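Local coordinates for protein mersacidin decarboxylase (Bacillus sp., PDB 1P3Y) that catalyses the FAD-dependent oxidative decarboxylation of the C-terminal cysteine of the lantibiotic mersacidin to an aminoenethiol residue, working as a homododecamer, at residues G14-I19 / Y85-A90; A90-L95 / P122-L127. All blocks are in the same frame, centred on the assembly; numbering follows the deposited sequence.

Contact 1 of 2, residues G14-I19 / Y85-A90. With FAD (flavin-adenine dinucleotide), chain B.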
ATOM      1  N   GLY A  14      14.603   7.466  28.810  1.00 43.00           N
ATOM      2  CA  GLY A  14      14.289   6.366  27.921  1.00 39.09           C
ATOM      3  C   GLY A  14      13.028   5.692  28.414  1.00 42.80           C
ATOM      4  O   GLY A  14      12.984   5.238  29.549  1.00 46.49           O
ATOM      5  N   ILE A  15      12.000   5.619  27.578  1.00 42.96           N
ATOM      6  CA  ILE A  15      10.746   4.991  27.984  1.00 40.87           C
ATOM      7  C   ILE A  15      10.600   3.593  27.364  1.00 43.34           C
ATOM      8  O   ILE A  15      10.753   3.434  26.148  1.00 44.24           O
ATOM      9  CB  ILE A  15       9.548   5.853  27.542  1.00 38.71           C
ATOM     10  CG1 ILE A  15       9.703   7.278  28.070  1.00 35.63           C
ATOM     11  CG2 ILE A  15       8.268   5.242  28.028  1.00 35.89           C
ATOM     12  CD1 ILE A  15       8.615   8.205  27.606  1.00 37.80           C
ATOM     13  N   CYS A  16      10.292   2.589  28.185  1.00 40.39           N
ATOM     14  CA  CYS A  16      10.125   1.221  27.684  1.00 39.21           C
ATOM     15  C   CYS A  16       8.677   0.773  27.746  1.00 40.83           C
ATOM     16  O   CYS A  16       7.824   1.490  28.260  1.00 40.66           O
ATOM     17  CB  CYS A  16      10.987   0.226  28.462  1.00 39.61           C
ATOM     18  SG  CYS A  16      12.779   0.509  28.319  1.00 38.89           S
ATOM     19  N   GLY A  17       8.411  -0.430  27.241  1.00 42.30           N
ATOM     20  CA  GLY A  17       7.056  -0.943  27.193  1.00 39.94           C
ATOM     21  C   GLY A  17       6.392  -1.316  28.503  1.00 44.68           C
ATOM     22  O   GLY A  17       6.615  -2.391  29.032  1.00 45.43           O
ATOM     23  N   SER A  18       5.555  -0.430  29.020  1.00 45.71           N
ATOM     24  CA  SER A  18       4.835  -0.689  30.263  1.00 47.40           C
ATOM     25  C   SER A  18       3.559   0.149  30.313  1.00 47.81           C
ATOM     26  O   SER A  18       3.534   1.262  29.774  1.00 49.31           O
ATOM     27  CB  SER A  18       5.714  -0.329  31.461  1.00 47.96           C
ATOM     28  OG  SER A  18       4.905  -0.122  32.605  1.00 44.99           O
ATOM     29  N   ILE A  19       2.502  -0.368  30.938  1.00 40.80           N
ATOM     30  CA  ILE A  19       1.265   0.411  31.055  1.00 44.87           C
ATOM     31  C   ILE A  19       1.558   1.744  31.772  1.00 45.75           C
ATOM     32  O   ILE A  19       0.964   2.781  31.460  1.00 44.71           O
ATOM     33  CB  ILE A  19       0.178  -0.357  31.861  1.00 49.56           C
ATOM     34  CG1 ILE A  19      -0.479  -1.416  30.977  1.00 53.43           C
ATOM     35  CG2 ILE A  19      -0.893   0.606  32.359  1.00 48.99           C
ATOM     36  CD1 ILE A  19      -1.439  -0.835  29.930  1.00 55.59           C
ATOM     37  N   TYR A  85      21.275  10.075  31.893  1.00 58.61           N
ATOM     38  CA  TYR A  85      20.399   9.168  31.154  1.00 49.79           C
ATOM     39  C   TYR A  85      19.666   8.291  32.154  1.00 48.39           C
ATOM     40  O   TYR A  85      20.250   7.474  32.875  1.00 47.40           O
ATOM     41  CB  TYR A  85      21.206   8.310  30.173  1.00 45.09           C
ATOM     42  CG  TYR A  85      20.381   7.338  29.342  1.00 43.45           C
ATOM     43  CD1 TYR A  85      19.135   7.699  28.831  1.00 39.85           C
ATOM     44  CD2 TYR A  85      20.900   6.084  28.992  1.00 42.23           C
ATOM     45  CE1 TYR A  85      18.426   6.833  27.979  1.00 43.93           C
ATOM     46  CE2 TYR A  85      20.212   5.216  28.148  1.00 46.36           C
ATOM     47  CZ  TYR A  85      18.973   5.594  27.640  1.00 47.55           C
ATOM     48  OH  TYR A  85      18.305   4.723  26.798  1.00 46.11           O
ATOM     49  N   CYS A  86      18.363   8.475  32.188  1.00 49.56           N
ATOM     50  CA  CYS A  86      17.535   7.739  33.099  1.00 49.37           C
ATOM     51  C   CYS A  86      16.449   6.994  32.327  1.00 47.64           C
ATOM     52  O   CYS A  86      15.718   7.577  31.526  1.00 48.65           O
ATOM     53  CB  CYS A  86      16.953   8.737  34.112  1.00 51.81           C
ATOM     54  SG  CYS A  86      15.615   8.102  35.082  1.00 71.26           S
ATOM     55  N   ILE A  87      16.364   5.688  32.549  1.00 48.73           N
ATOM     56  CA  ILE A  87      15.356   4.876  31.889  1.00 44.58           C
ATOM     57  C   ILE A  87      14.188   4.590  32.833  1.00 47.76           C
ATOM     58  O   ILE A  87      14.324   3.845  33.802  1.00 47.59           O
ATOM     59  CB  ILE A  87      15.958   3.545  31.392  1.00 45.87           C
ATOM     60  CG1 ILE A  87      17.039   3.845  30.339  1.00 43.53           C
ATOM     61  CG2 ILE A  87      14.836   2.626  30.827  1.00 36.23           C
ATOM     62  CD1 ILE A  87      17.794   2.608  29.825  1.00 40.90           C
ATOM     63  N   ILE A  88      13.048   5.203  32.546  1.00 46.62           N
ATOM     64  CA  ILE A  88      11.845   5.017  33.334  1.00 46.20           C
ATOM     65  C   ILE A  88      10.589   5.073  32.440  1.00 45.39           C
ATOM     66  O   ILE A  88      10.313   6.070  31.778  1.00 45.81           O
ATOM     67  CB  ILE A  88      11.739   6.105  34.458  1.00 53.73           C
ATOM     68  CG1 ILE A  88      10.410   5.942  35.213  1.00 55.19           C
ATOM     69  CG2 ILE A  88      11.852   7.536  33.864  1.00 43.75           C
ATOM     70  CD1 ILE A  88      10.288   6.820  36.444  1.00 58.00           C
ATOM     71  N   PRO A  89       9.815   3.993  32.408  1.00 44.31           N
ATOM     72  CA  PRO A  89      10.069   2.762  33.154  1.00 44.97           C
ATOM     73  C   PRO A  89      10.973   1.832  32.363  1.00 48.16           C
ATOM     74  O   PRO A  89      11.021   1.896  31.135  1.00 44.05           O
ATOM     75  CB  PRO A  89       8.677   2.177  33.332  1.00 45.30           C
ATOM     76  CG  PRO A  89       7.991   2.582  32.059  1.00 44.47           C
ATOM     77  CD  PRO A  89       8.445   4.015  31.863  1.00 41.85           C
ATOM     78  N   ALA A  90      11.668   0.960  33.092  1.00 48.82           N
ATOM     79  CA  ALA A  90      12.581  -0.025  32.534  1.00 42.79           C
ATOM     80  C   ALA A  90      11.907  -1.391  32.586  1.00 42.58           C
ATOM     81  O   ALA A  90      11.335  -1.745  33.606  1.00 48.10           O
ATOM     82  CB  ALA A  90      13.847  -0.049  33.350  1.00 42.08           C
TER
HETATM   83  PA  FAD B 259      10.909  -3.420  22.507  1.00 41.21           P
HETATM   84  O1A FAD B 259       9.647  -2.566  22.449  1.00 36.06           O
HETATM   85  O2A FAD B 259      12.116  -2.966  21.709  1.00 41.76           O
HETATM   86  O5B FAD B 259      10.604  -4.965  22.049  1.00 38.98           O
HETATM   87  C5B FAD B 259       9.269  -5.551  21.985  1.00 53.32           C
HETATM   88  C4B FAD B 259       8.699  -5.519  20.572  1.00 60.86           C
HETATM   89  O4B FAD B 259       9.378  -4.537  19.797  1.00 68.54           O
HETATM   90  C3B FAD B 259       8.859  -6.830  19.782  1.00 65.50           C
HETATM   91  O3B FAD B 259       7.530  -7.265  19.512  1.00 61.68           O
HETATM   92  C2B FAD B 259       9.669  -6.430  18.593  1.00 68.02           C
HETATM   93  O2B FAD B 259       9.508  -7.098  17.373  1.00 70.50           O
HETATM   94  C1B FAD B 259       9.393  -4.936  18.453  1.00 74.63           C
HETATM   95  N9A FAD B 259      10.401  -4.051  17.782  1.00 81.13           N
HETATM   96  C8A FAD B 259      11.727  -3.604  18.205  1.00 79.84           C
HETATM   97  N7A FAD B 259      12.338  -2.822  17.342  1.00 82.92           N
HETATM   98  C5A FAD B 259      11.414  -2.696  16.255  1.00 85.00           C
HETATM   99  C6A FAD B 259      11.442  -2.003  14.982  1.00 86.25           C
HETATM  100  N6A FAD B 259      12.481  -1.245  14.594  1.00 87.98           N
HETATM  101  N1A FAD B 259      10.314  -2.134  14.114  1.00 85.05           N
HETATM  102  C2A FAD B 259       9.230  -2.895  14.458  1.00 80.08           C
HETATM  103  N3A FAD B 259       9.107  -3.601  15.691  1.00 80.33           N
HETATM  104  C4A FAD B 259      10.312  -3.416  16.511  1.00 81.20           C
HETATM  105  N1  FAD B 259       7.475  -5.894  30.416  1.00 49.30           N
HETATM  106  C2  FAD B 259       8.085  -5.485  31.595  1.00 49.87           C
HETATM  107  O2  FAD B 259       9.219  -5.935  31.916  1.00 54.45           O
HETATM  108  N3  FAD B 259       7.425  -4.564  32.424  1.00 49.53           N
HETATM  109  C4  FAD B 259       6.127  -3.982  32.161  1.00 49.06           C
HETATM  110  O4  FAD B 259       5.606  -3.150  32.999  1.00 49.97           O
HETATM  111  C4X FAD B 259       5.549  -4.399  30.964  1.00 47.69           C
HETATM  112  N5  FAD B 259       4.269  -3.827  30.643  1.00 49.27           N
HETATM  113  C5X FAD B 259       3.666  -4.213  29.405  1.00 51.76           C
HETATM  114  C6  FAD B 259       2.395  -3.676  29.033  1.00 53.93           C
HETATM  115  C7  FAD B 259       1.716  -4.013  27.790  1.00 57.91           C
HETATM  116  C7M FAD B 259       0.341  -3.354  27.485  1.00 58.71           C
HETATM  117  C8  FAD B 259       2.385  -4.965  26.875  1.00 53.26           C
HETATM  118  C8M FAD B 259       1.805  -5.403  25.545  1.00 57.01           C
HETATM  119  C9  FAD B 259       3.633  -5.523  27.194  1.00 51.26           C
HETATM  120  C9A FAD B 259       4.310  -5.187  28.438  1.00 50.76           C
HETATM  121  N10 FAD B 259       5.640  -5.720  28.899  1.00 46.20           N
HETATM  122  C10 FAD B 259       6.235  -5.339  30.112  1.00 46.75           C
HETATM  123  C1' FAD B 259       6.300  -6.647  28.029  1.00 41.00           C
HETATM  124  C2' FAD B 259       7.403  -6.127  27.180  1.00 41.11           C
HETATM  125  O2' FAD B 259       6.828  -5.067  26.290  1.00 39.61           O
HETATM  126  C3' FAD B 259       7.967  -7.193  26.318  1.00 39.82           C
HETATM  127  O3' FAD B 259       8.864  -8.062  27.042  1.00 40.99           O
HETATM  128  C4' FAD B 259       8.752  -6.669  25.081  1.00 36.69           C
HETATM  129  O4' FAD B 259       9.182  -7.837  24.302  1.00 40.28           O
HETATM  130  C5' FAD B 259       9.981  -5.854  25.398  1.00 34.56           C
HETATM  131  O5' FAD B 259       9.642  -4.469  25.573  1.00 34.64           O
HETATM  132  P   FAD B 259      10.721  -3.323  25.464  1.00 39.04           P
HETATM  133  O1P FAD B 259      10.000  -2.067  25.700  1.00 37.64           O
HETATM  134  O2P FAD B 259      11.855  -3.640  26.405  1.00 40.41           O
HETATM  135  O3P FAD B 259      11.379  -3.523  24.001  1.00 42.53           O

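Contact 2 of 2, residues A90-L95 / P122-L127. With FAD (flavin-adenine dinucleotide), chain B.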
ATOM      1  N   ALA A  90      11.668   0.960  33.092  1.00 48.82           N
ATOM      2  CA  ALA A  90      12.581  -0.025  32.534  1.00 42.79           C
ATOM      3  C   ALA A  90      11.907  -1.391  32.586  1.00 42.58           C
ATOM      4  O   ALA A  90      11.335  -1.745  33.606  1.00 48.10           O
ATOM      5  CB  ALA A  90      13.847  -0.049  33.350  1.00 42.08           C
ATOM      6  N   THR A  91      11.961  -2.147  31.490  1.00 39.46           N
ATOM      7  CA  THR A  91      11.364  -3.484  31.422  1.00 38.88           C
ATOM      8  C   THR A  91      12.376  -4.569  31.823  1.00 41.77           C
ATOM      9  O   THR A  91      13.596  -4.335  31.870  1.00 38.76           O
ATOM     10  CB  THR A  91      10.928  -3.835  29.981  1.00 36.78           C
ATOM     11  OG1 THR A  91      12.021  -3.558  29.101  1.00 35.05           O
ATOM     12  CG2 THR A  91       9.697  -3.042  29.546  1.00 32.32           C
ATOM     13  N   ALA A  92      11.876  -5.772  32.083  1.00 40.62           N
ATOM     14  CA  ALA A  92      12.777  -6.861  32.416  1.00 41.26           C
ATOM     15  C   ALA A  92      13.709  -6.988  31.203  1.00 43.06           C
ATOM     16  O   ALA A  92      14.932  -7.137  31.333  1.00 44.15           O
ATOM     17  CB  ALA A  92      11.991  -8.152  32.626  1.00 33.03           C
ATOM     18  N   ASN A  93      13.110  -6.896  30.018  1.00 44.63           N
ATOM     19  CA  ASN A  93      13.845  -6.997  28.769  1.00 42.39           C
ATOM     20  C   ASN A  93      15.020  -6.011  28.709  1.00 40.95           C
ATOM     21  O   ASN A  93      16.162  -6.420  28.504  1.00 42.79           O
ATOM     22  CB  ASN A  93      12.897  -6.772  27.581  1.00 40.32           C
ATOM     23  CG  ASN A  93      13.635  -6.744  26.261  1.00 40.80           C
ATOM     24  OD1 ASN A  93      14.297  -7.723  25.888  1.00 36.66           O
ATOM     25  ND2 ASN A  93      13.549  -5.610  25.549  1.00 27.20           N
ATOM     26  N   ILE A  94      14.751  -4.718  28.882  1.00 39.28           N
ATOM     27  CA  ILE A  94      15.823  -3.721  28.848  1.00 40.54           C
ATOM     28  C   ILE A  94      16.903  -4.039  29.908  1.00 44.48           C
ATOM     29  O   ILE A  94      18.107  -3.900  29.640  1.00 42.14           O
ATOM     30  CB  ILE A  94      15.235  -2.277  29.025  1.00 43.14           C
ATOM     31  CG1 ILE A  94      15.308  -1.518  27.684  1.00 47.48           C
ATOM     32  CG2 ILE A  94      15.901  -1.532  30.162  1.00 42.77           C
ATOM     33  CD1 ILE A  94      16.613  -1.549  26.968  1.00 46.49           C
ATOM     34  N   LEU A  95      16.477  -4.477  31.100  1.00 42.71           N
ATOM     35  CA  LEU A  95      17.426  -4.844  32.154  1.00 40.09           C
ATOM     36  C   LEU A  95      18.280  -6.006  31.647  1.00 44.20           C
ATOM     37  O   LEU A  95      19.513  -5.975  31.783  1.00 47.17           O
ATOM     38  CB  LEU A  95      16.705  -5.269  33.446  1.00 35.49           C
ATOM     39  CG  LEU A  95      15.892  -4.159  34.138  1.00 39.09           C
ATOM     40  CD1 LEU A  95      15.154  -4.715  35.350  1.00 37.08           C
ATOM     41  CD2 LEU A  95      16.802  -2.998  34.537  1.00 35.53           C
ATOM     42  N   PRO A 122      13.135   0.206  37.172  1.00 47.83           N
ATOM     43  CA  PRO A 122      12.363  -0.977  36.785  1.00 48.65           C
ATOM     44  C   PRO A 122      10.894  -0.927  37.170  1.00 49.02           C
ATOM     45  O   PRO A 122      10.510  -0.302  38.158  1.00 52.72           O
ATOM     46  CB  PRO A 122      13.097  -2.118  37.489  1.00 48.86           C
ATOM     47  CG  PRO A 122      14.498  -1.648  37.508  1.00 46.66           C
ATOM     48  CD  PRO A 122      14.360  -0.188  37.889  1.00 50.54           C
ATOM     49  N   ASN A 123      10.086  -1.628  36.386  1.00 50.52           N
ATOM     50  CA  ASN A 123       8.650  -1.707  36.588  1.00 51.13           C
ATOM     51  C   ASN A 123       8.167  -2.921  35.802  1.00 51.93           C
ATOM     52  O   ASN A 123       8.381  -3.024  34.601  1.00 55.07           O
ATOM     53  CB  ASN A 123       7.983  -0.421  36.084  1.00 53.55           C
ATOM     54  CG  ASN A 123       6.485  -0.482  36.159  1.00 57.59           C
ATOM     55  OD1 ASN A 123       5.838  -1.042  35.281  1.00 68.44           O
ATOM     56  ND2 ASN A 123       5.916   0.079  37.218  1.00 61.54           N
ATOM     57  N   MET A 124       7.530  -3.855  36.488  1.00 54.86           N
ATOM     58  CA  MET A 124       7.054  -5.061  35.840  1.00 51.77           C
ATOM     59  C   MET A 124       6.108  -5.789  36.768  1.00 55.73           C
ATOM     60  O   MET A 124       5.898  -5.394  37.919  1.00 55.06           O
ATOM     61  CB  MET A 124       8.229  -5.979  35.503  1.00 48.35           C
ATOM     62  CG  MET A 124       8.999  -6.492  36.734  1.00 42.01           C
ATOM     63  SD  MET A 124      10.633  -7.106  36.279  1.00 46.55           S
ATOM     64  CE  MET A 124      11.565  -5.578  36.238  1.00 45.33           C
ATOM     65  N   ASN A 125       5.543  -6.864  36.246  1.00 61.24           N
ATOM     66  CA  ASN A 125       4.615  -7.704  36.983  1.00 65.69           C
ATOM     67  C   ASN A 125       5.385  -8.360  38.136  1.00 66.88           C
ATOM     68  O   ASN A 125       6.564  -8.713  37.987  1.00 64.51           O
ATOM     69  CB  ASN A 125       4.074  -8.770  36.033  1.00 66.94           C
ATOM     70  CG  ASN A 125       2.962  -9.544  36.626  1.00 70.13           C
ATOM     71  OD1 ASN A 125       1.908  -8.990  36.931  1.00 76.66           O
ATOM     72  ND2 ASN A 125       3.173 -10.845  36.801  1.00 75.07           N
ATOM     73  N   ASP A 126       4.726  -8.509  39.279  1.00 69.36           N
ATOM     74  CA  ASP A 126       5.355  -9.119  40.455  1.00 72.49           C
ATOM     75  C   ASP A 126       5.913 -10.512  40.180  1.00 69.88           C
ATOM     76  O   ASP A 126       6.965 -10.886  40.720  1.00 60.83           O
ATOM     77  CB  ASP A 126       4.366  -9.169  41.626  1.00 79.37           C
ATOM     78  CG  ASP A 126       4.427  -7.913  42.492  1.00 85.54           C
ATOM     79  OD1 ASP A 126       5.386  -7.790  43.300  1.00 83.33           O
ATOM     80  OD2 ASP A 126       3.523  -7.050  42.350  1.00 89.40           O
ATOM     81  N   LEU A 127       5.211 -11.283  39.351  1.00 66.81           N
ATOM     82  CA  LEU A 127       5.705 -12.608  39.011  1.00 69.55           C
ATOM     83  C   LEU A 127       7.068 -12.435  38.340  1.00 70.13           C
ATOM     84  O   LEU A 127       8.039 -13.123  38.669  1.00 73.71           O
ATOM     85  CB  LEU A 127       4.736 -13.322  38.065  1.00 71.10           C
ATOM     86  CG  LEU A 127       3.480 -13.898  38.737  1.00 73.31           C
ATOM     87  CD1 LEU A 127       2.510 -14.413  37.687  1.00 70.78           C
ATOM     88  CD2 LEU A 127       3.881 -15.017  39.691  1.00 72.32           C
TER
HETATM   89  PA  FAD B 259      10.909  -3.420  22.507  1.00 41.21           P
HETATM   90  O1A FAD B 259       9.647  -2.566  22.449  1.00 36.06           O
HETATM   91  O2A FAD B 259      12.116  -2.966  21.709  1.00 41.76           O
HETATM   92  O5B FAD B 259      10.604  -4.965  22.049  1.00 38.98           O
HETATM   93  C5B FAD B 259       9.269  -5.551  21.985  1.00 53.32           C
HETATM   94  C4B FAD B 259       8.699  -5.519  20.572  1.00 60.86           C
HETATM   95  O4B FAD B 259       9.378  -4.537  19.797  1.00 68.54           O
HETATM   96  C3B FAD B 259       8.859  -6.830  19.782  1.00 65.50           C
HETATM   97  O3B FAD B 259       7.530  -7.265  19.512  1.00 61.68           O
HETATM   98  C2B FAD B 259       9.669  -6.430  18.593  1.00 68.02           C
HETATM   99  O2B FAD B 259       9.508  -7.098  17.373  1.00 70.50           O
HETATM  100  C1B FAD B 259       9.393  -4.936  18.453  1.00 74.63           C
HETATM  101  N9A FAD B 259      10.401  -4.051  17.782  1.00 81.13           N
HETATM  102  C8A FAD B 259      11.727  -3.604  18.205  1.00 79.84           C
HETATM  103  N7A FAD B 259      12.338  -2.822  17.342  1.00 82.92           N
HETATM  104  C5A FAD B 259      11.414  -2.696  16.255  1.00 85.00           C
HETATM  105  C6A FAD B 259      11.442  -2.003  14.982  1.00 86.25           C
HETATM  106  N6A FAD B 259      12.481  -1.245  14.594  1.00 87.98           N
HETATM  107  N1A FAD B 259      10.314  -2.134  14.114  1.00 85.05           N
HETATM  108  C2A FAD B 259       9.230  -2.895  14.458  1.00 80.08           C
HETATM  109  N3A FAD B 259       9.107  -3.601  15.691  1.00 80.33           N
HETATM  110  C4A FAD B 259      10.312  -3.416  16.511  1.00 81.20           C
HETATM  111  N1  FAD B 259       7.475  -5.894  30.416  1.00 49.30           N
HETATM  112  C2  FAD B 259       8.085  -5.485  31.595  1.00 49.87           C
HETATM  113  O2  FAD B 259       9.219  -5.935  31.916  1.00 54.45           O
HETATM  114  N3  FAD B 259       7.425  -4.564  32.424  1.00 49.53           N
HETATM  115  C4  FAD B 259       6.127  -3.982  32.161  1.00 49.06           C
HETATM  116  O4  FAD B 259       5.606  -3.150  32.999  1.00 49.97           O
HETATM  117  C4X FAD B 259       5.549  -4.399  30.964  1.00 47.69           C
HETATM  118  N5  FAD B 259       4.269  -3.827  30.643  1.00 49.27           N
HETATM  119  C5X FAD B 259       3.666  -4.213  29.405  1.00 51.76           C
HETATM  120  C6  FAD B 259       2.395  -3.676  29.033  1.00 53.93           C
HETATM  121  C7  FAD B 259       1.716  -4.013  27.790  1.00 57.91           C
HETATM  122  C7M FAD B 259       0.341  -3.354  27.485  1.00 58.71           C
HETATM  123  C8  FAD B 259       2.385  -4.965  26.875  1.00 53.26           C
HETATM  124  C8M FAD B 259       1.805  -5.403  25.545  1.00 57.01           C
HETATM  125  C9  FAD B 259       3.633  -5.523  27.194  1.00 51.26           C
HETATM  126  C9A FAD B 259       4.310  -5.187  28.438  1.00 50.76           C
HETATM  127  N10 FAD B 259       5.640  -5.720  28.899  1.00 46.20           N
HETATM  128  C10 FAD B 259       6.235  -5.339  30.112  1.00 46.75           C
HETATM  129  C1' FAD B 259       6.300  -6.647  28.029  1.00 41.00           C
HETATM  130  C2' FAD B 259       7.403  -6.127  27.180  1.00 41.11           C
HETATM  131  O2' FAD B 259       6.828  -5.067  26.290  1.00 39.61           O
HETATM  132  C3' FAD B 259       7.967  -7.193  26.318  1.00 39.82           C
HETATM  133  O3' FAD B 259       8.864  -8.062  27.042  1.00 40.99           O
HETATM  134  C4' FAD B 259       8.752  -6.669  25.081  1.00 36.69           C
HETATM  135  O4' FAD B 259       9.182  -7.837  24.302  1.00 40.28           O
HETATM  136  C5' FAD B 259       9.981  -5.854  25.398  1.00 34.56           C
HETATM  137  O5' FAD B 259       9.642  -4.469  25.573  1.00 34.64           O
HETATM  138  P   FAD B 259      10.721  -3.323  25.464  1.00 39.04           P
HETATM  139  O1P FAD B 259      10.000  -2.067  25.700  1.00 37.64           O
HETATM  140  O2P FAD B 259      11.855  -3.640  26.405  1.00 40.41           O
HETATM  141  O3P FAD B 259      11.379  -3.523  24.001  1.00 42.53           O

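Contact 1 of 2, residues G14-I19 / Y85-A90
Tyr85 leans its ring obliquely toward the backbone of Gly14, with CE1 4.0 Å from Gly14 N; its hydroxyl is bonded to Val107 O, and Thr110 and Val111 of helix 106-113 pack against the ring. At the other end of the contact the Pro89 ring touches Ser18 through CG, 3.7 Å from Ser18 CB, while its CD lies 4.0 Å from Ile15 CG2, the Ile15 and Pro89 side chains crossing at a slant. Between these rings the backbones run parallel. Gly14 N donates to Cys86 O (2.9 Å, 157°), and Gly14 O receives a weak bond from Ile88 N. A cis peptide precedes Pro89 where the chain turns a corner, yet Pro89 O still accepts from Cys16 N at 3.1 Å. Cys16 SG lies anti to its own carbonyl carbon (chi1 -63°) and rests on Ile87 CG2 at 3.9 Å. Just beyond, Gly17 N donates to FAD O1P at 2.8 Å, and Ser18, its OG bonded to Ser20, adjoins the flavin carbonyl O4. Strands 10-15 and 84-90 are neighbours in a parallel sheet whose 3-2-1-4-5-6 order, with the cofactor at the C-terminal ends of the central strands, is that of a Rossmann fold.

Contact 2 of 2, residues A90-L95 / P122-L127
Ala92 and Met124 meet beside the pyrimidine end of the flavin, Ala92 CB lying 4.0 Å from Met124 SD. Each segment also gives this end of the ring one backbone bond. From the helix side, Ala92 N donates to FAD O2 (2.7 Å, 171°); from the loop side, Asn123 O accepts from FAD N3 at 2.8 Å. A donor and an acceptor of the flavin are thus met side by side, and both bonds come from main-chain atoms. The flavin-side phosphate is held by the helix start: Thr91 OG1 and Asn93 ND2 both donate to FAD O2P, the amide at 2.7 Å and almost straight (172°). That amide is fixed in rotation from its other end, since Asn93 OD1 accepts from Ala103 N of a neighbouring subunit.

One layer out, Thr91 is the N-cap of helix 92-99. With chi1 at 49° its OG1 sits between the backbone N and the carbonyl carbon, and it accepts from Ile94 N at 3.0 Å while giving its own proton to the phosphate. The helix N-terminus would be expected to add a favourable field for the phosphate charge. The carbonyl of Asn123 is probably steadied by the bond from Asn123 N to Ala90 O, 3.0 Å, which extends the parallel pairing of Ala90 with Pro122.

Behind this layer Leu95 CD1 sits 3.8 Å from Pro122 CG, the side chains crossing at about a right angle, and as far from Met124 CE, which the bend at chi3 carries toward the leucine. Ile138 and Leu141 of helix 132-144 close over Leu95, Trp129 covers Pro122 and Met124, and Leu112 of the same neighbouring subunit packs on Ala92. The contact sits where the ends of strands 84-90 and 119-122 lead into helices 92-99 and 126-129.

How the contacts relate
Contacts 1 and 2 follow in series along the chain and share Ala90, where strand 84-90 runs on toward helix 92-99; their centres are 9 Å apart. Both line the FAD pocket, and between them they hold the two oxygens, O1P and O2P, of the same flavin-side phosphate. They also touch directly, Cys16 CB packing 3.7 Å from Thr91 CG2, with Cys16 SG beside Ile94. At the far end of contact 1, the Tyr85 side chain lies about 8 Å from that of the active-site His75 and about 11 Å from another bound FAD.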